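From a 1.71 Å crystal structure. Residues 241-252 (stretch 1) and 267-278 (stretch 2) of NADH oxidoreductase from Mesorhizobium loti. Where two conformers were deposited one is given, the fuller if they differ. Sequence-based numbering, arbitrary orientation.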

# COMPACT_ATOMS: atom_id res chain seq x y z
N VAL A 241 8.85 -9.87 -7.15
CA VAL A 241 10.11 -9.27 -7.54
C VAL A 241 10.38 -7.94 -6.86
O VAL A 241 11.48 -7.75 -6.33
CB VAL A 241 10.17 -9.14 -9.10
CG1 VAL A 241 11.43 -8.45 -9.58
CG2 VAL A 241 10.06 -10.52 -9.77
N THR A 242 9.38 -7.03 -6.85
CA THR A 242 9.51 -5.66 -6.35
C THR A 242 10.52 -4.95 -7.24
O THR A 242 10.63 -5.30 -8.42
CB THR A 242 9.78 -5.55 -4.82
OG1 THR A 242 11.17 -5.77 -4.55
CG2 THR A 242 8.90 -6.48 -4.00
N GLY A 243 11.15 -3.90 -6.72
CA GLY A 243 12.10 -3.09 -7.48
C GLY A 243 11.47 -2.31 -8.62
O GLY A 243 10.24 -2.18 -8.71
N PRO A 244 12.34 -1.82 -9.52
CA PRO A 244 11.88 -1.00 -10.68
C PRO A 244 10.85 -1.65 -11.58
O PRO A 244 9.95 -0.96 -12.09
CB PRO A 244 13.17 -0.76 -11.47
CG PRO A 244 14.25 -0.85 -10.45
CD PRO A 244 13.82 -1.91 -9.48
N LEU A 245 10.96 -2.98 -11.82
CA LEU A 245 9.98 -3.67 -12.66
C LEU A 245 8.60 -3.55 -12.05
O LEU A 245 7.65 -3.17 -12.73
CB LEU A 245 10.34 -5.15 -12.81
CG LEU A 245 9.34 -6.05 -13.51
CD1 LEU A 245 9.08 -5.57 -14.93
CD2 LEU A 245 9.79 -7.48 -13.46
N ALA A 246 8.49 -3.85 -10.76
CA ALA A 246 7.18 -3.79 -10.11
C ALA A 246 6.67 -2.34 -10.01
O ALA A 246 5.46 -2.11 -10.11
CB ALA A 246 7.25 -4.46 -8.76
N SER A 247 7.60 -1.39 -9.82
CA SER A 247 7.27 0.04 -9.75
C SER A 247 6.61 0.48 -11.06
O SER A 247 5.58 1.17 -11.02
CB SER A 247 8.54 0.86 -9.50
OG SER A 247 8.23 2.24 -9.56
N ALA A 248 7.17 0.05 -12.20
CA ALA A 248 6.67 0.36 -13.55
C ALA A 248 5.32 -0.27 -13.77
O ALA A 248 4.41 0.38 -14.30
CB ALA A 248 7.65 -0.14 -14.60
N ILE A 249 5.16 -1.55 -13.37
CA ILE A 249 3.88 -2.24 -13.56
C ILE A 249 2.79 -1.51 -12.78
O ILE A 249 1.78 -1.16 -13.34
CB ILE A 249 4.02 -3.72 -13.13
CG1 ILE A 249 4.90 -4.48 -14.15
CG2 ILE A 249 2.63 -4.37 -12.97
CD1 ILE A 249 5.31 -5.85 -13.65
N PHE A 250 3.00 -1.30 -11.47
CA PHE A 250 2.04 -0.62 -10.63
C PHE A 250 1.65 0.73 -11.22
O PHE A 250 0.46 1.06 -11.28
CB PHE A 250 2.64 -0.44 -9.24
CG PHE A 250 1.70 0.23 -8.27
CD1 PHE A 250 0.50 -0.39 -7.90
CD2 PHE A 250 2.04 1.44 -7.66
CE1 PHE A 250 -0.34 0.19 -6.96
CE2 PHE A 250 1.21 2.01 -6.70
CZ PHE A 250 0.02 1.38 -6.35
N ASN A 251 2.64 1.51 -11.66
CA ASN A 251 2.40 2.82 -12.24
C ASN A 251 1.47 2.76 -13.47
O ASN A 251 0.63 3.64 -13.66
CB ASN A 251 3.74 3.41 -12.66
CG ASN A 251 3.67 4.84 -13.13
OD1 ASN A 251 3.91 5.14 -14.31
ND2 ASN A 251 3.30 5.72 -12.25
N ALA A 252 1.60 1.71 -14.29
CA ALA A 252 0.83 1.56 -15.53
C ALA A 252 -0.56 0.96 -15.29
O ALA A 252 -1.41 1.02 -16.19
CB ALA A 252 1.59 0.70 -16.53
N PRO A 267 16.42 -6.80 -5.00
CA PRO A 267 16.65 -5.91 -3.85
C PRO A 267 16.80 -4.44 -4.23
O PRO A 267 16.89 -3.61 -3.32
CB PRO A 267 17.96 -6.45 -3.26
CG PRO A 267 18.69 -6.97 -4.43
CD PRO A 267 17.66 -7.49 -5.41
N ASP A 268 16.84 -4.09 -5.54
CA ASP A 268 16.94 -2.68 -5.95
C ASP A 268 15.74 -1.88 -5.40
O ASP A 268 14.69 -2.46 -5.12
CB ASP A 268 17.04 -2.53 -7.47
CG ASP A 268 18.41 -2.84 -8.03
OD1 ASP A 268 19.29 -3.28 -7.24
OD2 ASP A 268 18.59 -2.72 -9.26
N ALA A 269 15.92 -0.57 -5.18
CA ALA A 269 14.90 0.31 -4.57
C ALA A 269 13.54 0.14 -5.22
O ALA A 269 13.42 0.16 -6.46
CB ALA A 269 15.35 1.77 -4.67
N THR A 270 12.49 -0.05 -4.38
CA THR A 270 11.10 -0.14 -4.83
C THR A 270 10.49 1.23 -4.64
O THR A 270 10.31 1.70 -3.51
CB THR A 270 10.34 -1.24 -4.11
OG1 THR A 270 11.01 -2.47 -4.32
CG2 THR A 270 8.92 -1.36 -4.59
N VAL A 271 10.18 1.88 -5.76
CA VAL A 271 9.68 3.25 -5.75
C VAL A 271 8.19 3.26 -6.05
O VAL A 271 7.74 2.54 -6.93
CB VAL A 271 10.47 4.13 -6.77
CG1 VAL A 271 9.84 5.51 -6.95
CG2 VAL A 271 11.94 4.26 -6.39
N ILE A 272 7.43 4.08 -5.34
CA ILE A 272 6.04 4.40 -5.70
C ILE A 272 6.23 5.61 -6.62
O ILE A 272 6.43 6.74 -6.13
CB ILE A 272 5.15 4.68 -4.49
CG1 ILE A 272 5.17 3.52 -3.47
CG2 ILE A 272 3.72 5.00 -4.97
CD1 ILE A 272 4.62 3.89 -2.03
N ARG A 273 6.26 5.36 -7.93
CA ARG A 273 6.56 6.38 -8.92
C ARG A 273 5.65 7.60 -8.80
O ARG A 273 6.14 8.73 -8.84
CB ARG A 273 6.47 5.82 -10.35
CG ARG A 273 7.15 6.74 -11.36
CD ARG A 273 7.03 6.21 -12.77
NE ARG A 273 7.82 4.99 -12.97
CZ ARG A 273 7.88 4.32 -14.12
NH1 ARG A 273 7.19 4.74 -15.18
NH2 ARG A 273 8.62 3.22 -14.22
N GLU A 274 4.34 7.38 -8.67
CA GLU A 274 3.39 8.49 -8.58
C GLU A 274 2.49 8.28 -7.39
O GLU A 274 1.43 7.66 -7.55
CB GLU A 274 2.56 8.57 -9.88
CG GLU A 274 3.32 9.00 -11.12
CD GLU A 274 3.96 10.39 -11.10
OE1 GLU A 274 3.36 11.32 -10.50
OE2 GLU A 274 5.05 10.54 -11.70
N PRO A 275 2.89 8.71 -6.18
CA PRO A 275 2.02 8.48 -5.01
C PRO A 275 0.62 9.07 -5.17
O PRO A 275 -0.31 8.54 -4.57
CB PRO A 275 2.78 9.17 -3.85
CG PRO A 275 4.19 9.12 -4.28
CD PRO A 275 4.13 9.40 -5.78
N GLY A 276 0.45 10.07 -6.06
CA GLY A 276 -0.86 10.64 -6.38
C GLY A 276 -1.84 9.58 -6.87
O GLY A 276 -3.05 9.73 -6.71
N GLN A 277 -1.32 8.47 -7.42
CA GLN A 277 -2.19 7.38 -7.91
C GLN A 277 -2.89 6.68 -6.75
O GLN A 277 -3.96 6.13 -6.90
CB GLN A 277 -1.40 6.36 -8.71
CG GLN A 277 -0.89 6.98 -9.97
CD GLN A 277 -0.18 5.96 -10.80
OE1 GLN A 277 0.11 4.86 -10.35
NE2 GLN A 277 0.09 6.31 -12.04
N LEU A 278 -2.31 6.73 -5.58
CA LEU A 278 -3.00 6.12 -4.44
C LEU A 278 -4.12 7.05 -4.02
O LEU A 278 -5.18 6.59 -3.61
CB LEU A 278 -2.05 5.84 -3.27
CG LEU A 278 -1.05 4.71 -3.54
CD1 LEU A 278 0.32 5.27 -3.75
CD2 LEU A 278 -1.06 3.70 -2.43
O HOH W 1 13.15 -3.77 -3.45
O HOH W 2 10.63 1.66 -12.66
O HOH W 3 4.97 2.90 -9.00
O HOH W 4 2.89 4.85 -9.51

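The short strand at 270-272 runs beside the helix of stretch 1 in nearly the same direction; the two stretches bury 670 Å² between them, both sides summed. Pro-267 makes no contact. At Asp-268 the backbone does the work: its O lies 3.6 Å from Gly-243 CA, a CA-H...O contact. Its CB packs 3.8 Å from Pro-244 CD. Ala-269 turns its CB away, but its O sits 3.7 Å from Gly-243 CA. Gly-243 suits this place because its phi is positive and a CB there would clash with Pro-244 CD.

Thr-270 is buried. Its OG1 accepts a hydrogen bond from Gly-243 N at 2.8 Å and donates to water 1. That water in turn donates to Thr-242 OG1 and Asp-268 O, so one water ties the two threonines to the loop.

Val-271 contributes its carbonyl. Ser-247 points toward stretch 2, and its OG donates to Val-271 O at 2.7 Å. A small hydroxyl side chain serves well at this close approach. Ile-272 turns its CB away, yet its CG2 reaches Phe-250 CE2 at 4.3 Å, near the plane of the ring.

Arg-273 points toward the helix and its long side chain reaches across it. Asn-251 CB lies over one face of its guanidinium, and Arg-273 NH2 comes 3.5 Å from Ala-248 CB. Water 2 links Arg-273 NH2 to Pro-244 O. Water 3 links Arg-273 N to Ser-247 O.

Glu-274 packs its CG 3.5 Å from Asn-251 ND2. Its N donates to water 4, which also accepts from Asn-251 ND2 and donates to Gln-277 OE1. Pro-275 and Gly-276 make no contact.

Gln-277 points toward the helix. Its NE2 donates to Asn-251 O at 3.2 Å; the amide can thus donate to a carbonyl while its oxygen accepts from water. Leu-278 closes the apolar patch, with CD1 4.5 Å from Phe-250 CE2, again at the ring edge.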